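Local coordinates for protein AmbC (Sorangium cellulosum, PDB 5O15) that probably dehydrates a polyketide intermediate and then closes it to an oxygen heterocycle, as the dehydratase-cyclase domain of ambruticin biosynthesis, at residues W47-P60 / E167-G179. Sequence-based numbering, arbitrary orientation.
Sequences WVLDHVVLGTVILP and EALDAWVGPAFRG
The Phe177 ring takes His51 CB over one face, 3.9 Å from the ring centroid. The edge of the His51 imidazole is turned to that ring in an edge-to-face pair, with planes at 56°. Trp47 O lies at the Phe177 edge, near its plane, and Trp47 CZ3 meets Phe177 CZ at 3.9 Å. Pro60 CG also reaches Phe177 CZ. The imidazole is itself held by His51 ND1, which donates to Ile58 O at 2.8 Å. With an alanine at Phe177, a gap would probably open between Trp47, His51 and Pro60, and the imidazole edge would lose its aromatic partner. The second ring, Trp172, lies flat on the type I' turn of the hairpin 52-57. Leu54 CA sits over its five-membered ring and Gly55 CA over its six-membered ring. Ala171 CB is on the opposite face. In this double hotdog fold, the contact joins the hairpin 52-57, probably of the first hotdog, to the segment 167-179, probably of the second. Asp50 bonds twice to residues 174-176, where a short 3-10 turn follows the loop. Gly174 N donates to Asp50 O at 2.9 Å, nearly straight at 174°. Ala176 N reaches the anti side of Asp50 OD2. CG of Asp50 stands beside its backbone N (chi1 -72°), anti to the carbonyl carbon, which carries the carboxylate to Ala176 N. One water links Val52 O, Leu54 N and Ala168 O.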
loop_
_atom_site.group_PDB
_atom_site.type_symbol
_atom_site.label_atom_id
_atom_site.label_comp_id
_atom_site.label_asym_id
_atom_site.label_seq_id
_atom_site.Cartn_x
_atom_site.Cartn_y
_atom_site.Cartn_z
ATOM N N TRP A 47 9.498 -9.254 -7.977
ATOM C CA TRP A 47 9.223 -7.824 -7.974
ATOM C C TRP A 47 9.293 -7.195 -6.587
ATOM O O TRP A 47 9.609 -6.003 -6.485
ATOM C CB TRP A 47 7.881 -7.507 -8.627
ATOM C CG TRP A 47 6.672 -8.091 -7.940
ATOM C CD1 TRP A 47 6.101 -9.313 -8.162
ATOM C CD2 TRP A 47 5.867 -7.463 -6.932
ATOM N NE1 TRP A 47 5.004 -9.486 -7.345
ATOM C CE2 TRP A 47 4.837 -8.358 -6.595
ATOM C CE3 TRP A 47 5.909 -6.222 -6.300
ATOM C CZ2 TRP A 47 3.880 -8.052 -5.670
ATOM C CZ3 TRP A 47 4.945 -5.938 -5.356
ATOM C CH2 TRP A 47 3.956 -6.852 -5.056
ATOM N N VAL A 48 8.956 -7.939 -5.507
ATOM C CA VAL A 48 8.953 -7.293 -4.200
ATOM C C VAL A 48 10.351 -6.832 -3.826
ATOM O O VAL A 48 10.507 -5.905 -3.026
ATOM C CB VAL A 48 8.348 -8.194 -3.096
ATOM C CG1 VAL A 48 6.918 -8.519 -3.432
ATOM C CG2 VAL A 48 9.157 -9.465 -2.860
ATOM N N LEU A 49 11.383 -7.500 -4.356
ATOM C CA LEU A 49 12.767 -7.146 -4.056
ATOM C C LEU A 49 13.174 -5.809 -4.644
ATOM O O LEU A 49 14.242 -5.289 -4.293
ATOM C CB LEU A 49 13.713 -8.254 -4.530
ATOM C CG LEU A 49 13.499 -9.623 -3.876
ATOM C CD1 LEU A 49 14.398 -10.678 -4.556
ATOM C CD2 LEU A 49 13.742 -9.523 -2.379
ATOM N N ASP A 50 12.383 -5.258 -5.574
ATOM C CA ASP A 50 12.657 -3.921 -6.058
ATOM C C ASP A 50 12.301 -2.854 -5.038
ATOM O O ASP A 50 12.661 -1.675 -5.244
ATOM C CB ASP A 50 11.851 -3.658 -7.331
ATOM C CG ASP A 50 12.359 -4.408 -8.560
ATOM O OD1 ASP A 50 13.415 -5.055 -8.480
ATOM O OD2 ASP A 50 11.671 -4.318 -9.606
ATOM N N HIS A 51 11.653 -3.228 -3.921
ATOM C CA HIS A 51 11.258 -2.252 -2.910
ATOM C C HIS A 51 12.384 -2.075 -1.901
ATOM O O HIS A 51 12.365 -2.573 -0.770
ATOM C CB HIS A 51 9.957 -2.645 -2.214
ATOM C CG HIS A 51 9.390 -1.525 -1.413
ATOM N ND1 HIS A 51 9.370 -1.555 -0.037
ATOM C CD2 HIS A 51 8.841 -0.343 -1.763
ATOM C CE1 HIS A 51 8.822 -0.444 0.423
ATOM N NE2 HIS A 51 8.499 0.319 -0.610
ATOM N N VAL A 52 13.388 -1.307 -2.335
ATOM C CA VAL A 52 14.558 -0.991 -1.533
ATOM C C VAL A 52 14.338 0.371 -0.902
ATOM O O VAL A 52 14.199 1.373 -1.624
ATOM C CB VAL A 52 15.843 -1.022 -2.371
ATOM C CG1 VAL A 52 17.049 -0.756 -1.483
ATOM C CG2 VAL A 52 15.970 -2.358 -3.115
ATOM N N VAL A 53 14.298 0.409 0.441
ATOM C CA VAL A 53 13.997 1.621 1.183
ATOM C C VAL A 53 15.285 2.088 1.848
ATOM O O VAL A 53 15.747 1.511 2.839
ATOM C CB VAL A 53 12.902 1.382 2.218
ATOM C CG1 VAL A 53 12.641 2.649 2.946
ATOM C CG2 VAL A 53 11.641 0.868 1.531
ATOM N N LEU A 54 15.924 3.096 1.239
ATOM C CA LEU A 54 17.154 3.677 1.787
ATOM C C LEU A 54 18.209 2.603 2.045
ATOM O O LEU A 54 18.950 2.650 3.027
ATOM C CB LEU A 54 16.894 4.515 3.045
ATOM C CG LEU A 54 15.864 5.642 2.948
ATOM C CD1 LEU A 54 15.649 6.318 4.293
ATOM C CD2 LEU A 54 16.263 6.667 1.848
ATOM N N GLY A 55 18.263 1.608 1.166
ATOM C CA GLY A 55 19.223 0.531 1.248
ATOM C C GLY A 55 18.701 -0.759 1.870
ATOM O O GLY A 55 19.394 -1.780 1.789
ATOM N N THR A 56 17.512 -0.758 2.480
ATOM C CA THR A 56 16.981 -1.926 3.171
ATOM C C THR A 56 15.821 -2.507 2.386
ATOM O O THR A 56 14.865 -1.802 2.058
ATOM C CB THR A 56 16.545 -1.521 4.576
ATOM O OG1 THR A 56 17.710 -1.116 5.313
ATOM C CG2 THR A 56 15.858 -2.691 5.324
ATOM N N VAL A 57 15.866 -3.814 2.151
ATOM C CA VAL A 57 14.882 -4.455 1.286
ATOM C C VAL A 57 13.735 -4.942 2.168
ATOM O O VAL A 57 13.903 -5.878 2.958
ATOM C CB VAL A 57 15.507 -5.613 0.503
ATOM C CG1 VAL A 57 14.505 -6.129 -0.492
ATOM C CG2 VAL A 57 16.822 -5.181 -0.175
ATOM N N ILE A 58 12.578 -4.309 2.049
ATOM C CA ILE A 58 11.426 -4.645 2.881
ATOM C C ILE A 58 10.184 -4.697 2.006
ATOM O O ILE A 58 10.086 -4.016 0.981
ATOM C CB ILE A 58 11.206 -3.648 4.038
ATOM C CG1 ILE A 58 11.012 -2.218 3.516
ATOM C CG2 ILE A 58 12.310 -3.793 5.062
ATOM C CD1 ILE A 58 10.708 -1.209 4.622
ATOM N N LEU A 59 9.217 -5.502 2.419
ATOM C CA LEU A 59 7.958 -5.561 1.707
ATOM C C LEU A 59 7.309 -4.175 1.745
ATOM O O LEU A 59 7.346 -3.515 2.776
ATOM C CB LEU A 59 7.065 -6.615 2.372
ATOM C CG LEU A 59 5.830 -7.065 1.570
ATOM C CD1 LEU A 59 6.185 -7.853 0.293
ATOM C CD2 LEU A 59 4.890 -7.824 2.440
ATOM N N PRO A 60 6.729 -3.685 0.650
ATOM C CA PRO A 60 6.005 -2.409 0.752
ATOM C C PRO A 60 4.846 -2.503 1.727
ATOM O O PRO A 60 4.131 -3.500 1.758
ATOM C CB PRO A 60 5.500 -2.160 -0.673
ATOM C CG PRO A 60 5.453 -3.494 -1.285
ATOM C CD PRO A 60 6.605 -4.266 -0.690
ATOM N N GLU A 167 16.459 11.588 -4.660
ATOM C CA GLU A 167 17.469 10.635 -4.204
ATOM C C GLU A 167 16.843 9.469 -3.453
ATOM O O GLU A 167 17.196 8.318 -3.685
ATOM C CB GLU A 167 18.482 11.353 -3.327
ATOM C CG GLU A 167 19.636 10.511 -2.847
ATOM C CD GLU A 167 20.741 10.280 -3.863
ATOM O OE1 GLU A 167 20.817 11.004 -4.883
ATOM O OE2 GLU A 167 21.549 9.379 -3.627
ATOM N N ALA A 168 15.916 9.757 -2.529
ATOM C CA ALA A 168 15.370 8.714 -1.657
ATOM C C ALA A 168 14.636 7.635 -2.434
ATOM O O ALA A 168 14.475 6.522 -1.908
ATOM C CB ALA A 168 14.475 9.348 -0.583
ATOM N N LEU A 169 14.138 7.926 -3.638
ATOM C CA LEU A 169 13.534 6.920 -4.498
ATOM C C LEU A 169 14.543 6.393 -5.512
ATOM O O LEU A 169 14.845 5.207 -5.583
ATOM C CB LEU A 169 12.312 7.481 -5.218
ATOM C CG LEU A 169 11.149 7.850 -4.305
ATOM C CD1 LEU A 169 10.057 8.454 -5.123
ATOM C CD2 LEU A 169 10.603 6.611 -3.557
ATOM N N ASP A 170 15.076 7.304 -6.338
ATOM C CA ASP A 170 15.821 6.949 -7.538
ATOM C C ASP A 170 17.154 6.299 -7.228
ATOM O O ASP A 170 17.676 5.570 -8.077
ATOM C CB ASP A 170 15.950 8.176 -8.454
ATOM C CG ASP A 170 14.627 8.570 -9.013
ATOM O OD1 ASP A 170 13.943 7.683 -9.559
ATOM O OD2 ASP A 170 14.214 9.740 -8.899
ATOM N N ALA A 171 17.764 6.573 -6.085
ATOM C CA ALA A 171 19.007 5.891 -5.760
ATOM C C ALA A 171 18.812 4.424 -5.442
ATOM O O ALA A 171 19.793 3.676 -5.404
ATOM C CB ALA A 171 19.709 6.579 -4.600
ATOM N N TRP A 172 17.564 4.001 -5.174
ATOM C CA TRP A 172 17.347 2.736 -4.492
ATOM C C TRP A 172 16.423 1.771 -5.217
ATOM O O TRP A 172 16.710 0.578 -5.271
ATOM C CB TRP A 172 16.789 3.021 -3.100
ATOM C CG TRP A 172 17.685 3.819 -2.223
ATOM C CD1 TRP A 172 17.459 5.069 -1.774
ATOM C CD2 TRP A 172 18.960 3.428 -1.721
ATOM N NE1 TRP A 172 18.503 5.488 -0.996
ATOM C CE2 TRP A 172 19.436 4.491 -0.939
ATOM C CE3 TRP A 172 19.739 2.272 -1.841
ATOM C CZ2 TRP A 172 20.646 4.430 -0.248
ATOM C CZ3 TRP A 172 20.956 2.218 -1.163
ATOM C CH2 TRP A 172 21.387 3.295 -0.382
ATOM N N VAL A 173 15.251 2.219 -5.648
ATOM C CA VAL A 173 14.224 1.249 -5.988
ATOM C C VAL A 173 14.477 0.656 -7.366
ATOM O O VAL A 173 15.148 1.233 -8.240
ATOM C CB VAL A 173 12.820 1.838 -5.905
ATOM C CG1 VAL A 173 12.554 2.448 -4.571
ATOM C CG2 VAL A 173 12.529 2.803 -6.995
ATOM N N GLY A 174 13.940 -0.538 -7.555
ATOM C CA GLY A 174 13.978 -1.208 -8.819
ATOM C C GLY A 174 12.758 -0.928 -9.663
ATOM O O GLY A 174 11.850 -0.179 -9.279
ATOM N N PRO A 175 12.730 -1.516 -10.866
ATOM C CA PRO A 175 11.723 -1.118 -11.865
ATOM C C PRO A 175 10.275 -1.280 -11.440
ATOM O O PRO A 175 9.417 -0.520 -11.884
ATOM C CB PRO A 175 12.042 -2.051 -13.042
ATOM C CG PRO A 175 13.437 -2.423 -12.880
ATOM C CD PRO A 175 13.759 -2.408 -11.439
ATOM N N ALA A 176 9.947 -2.259 -10.593
ATOM C CA ALA A 176 8.542 -2.460 -10.227
ATOM C C ALA A 176 7.986 -1.274 -9.450
ATOM O O ALA A 176 6.762 -1.098 -9.395
ATOM C CB ALA A 176 8.362 -3.736 -9.406
ATOM N N PHE A 177 8.853 -0.462 -8.848
ATOM C CA PHE A 177 8.463 0.668 -8.010
ATOM C C PHE A 177 8.744 1.995 -8.694
ATOM O O PHE A 177 8.983 3.003 -8.027
ATOM C CB PHE A 177 9.040 0.541 -6.599
ATOM C CG PHE A 177 8.418 -0.601 -5.895
ATOM C CD1 PHE A 177 7.227 -0.449 -5.209
ATOM C CD2 PHE A 177 8.946 -1.876 -5.997
ATOM C CE1 PHE A 177 6.601 -1.541 -4.615
ATOM C CE2 PHE A 177 8.323 -2.959 -5.441
ATOM C CZ PHE A 177 7.166 -2.779 -4.729
ATOM N N ARG A 178 8.623 2.001 -10.020
ATOM C CA ARG A 178 8.588 3.226 -10.824
ATOM C C ARG A 178 7.284 3.176 -11.607
ATOM O O ARG A 178 7.280 2.838 -12.792
ATOM C CB ARG A 178 9.817 3.350 -11.738
ATOM C CG ARG A 178 11.041 3.856 -11.002
ATOM C CD ARG A 178 12.232 4.190 -11.939
ATOM N NE ARG A 178 12.983 2.987 -12.198
ATOM C CZ ARG A 178 13.864 2.452 -11.357
ATOM N NH1 ARG A 178 14.081 3.017 -10.180
ATOM N NH2 ARG A 178 14.515 1.333 -11.679
ATOM N N GLY A 179 6.168 3.458 -10.923
ATOM C CA GLY A 179 4.864 3.226 -11.493
ATOM C C GLY A 179 4.077 4.465 -11.814
ATOM O O GLY A 179 2.859 4.360 -12.014
HETATM O O HOH W 1 14.145 4.050 -0.805
#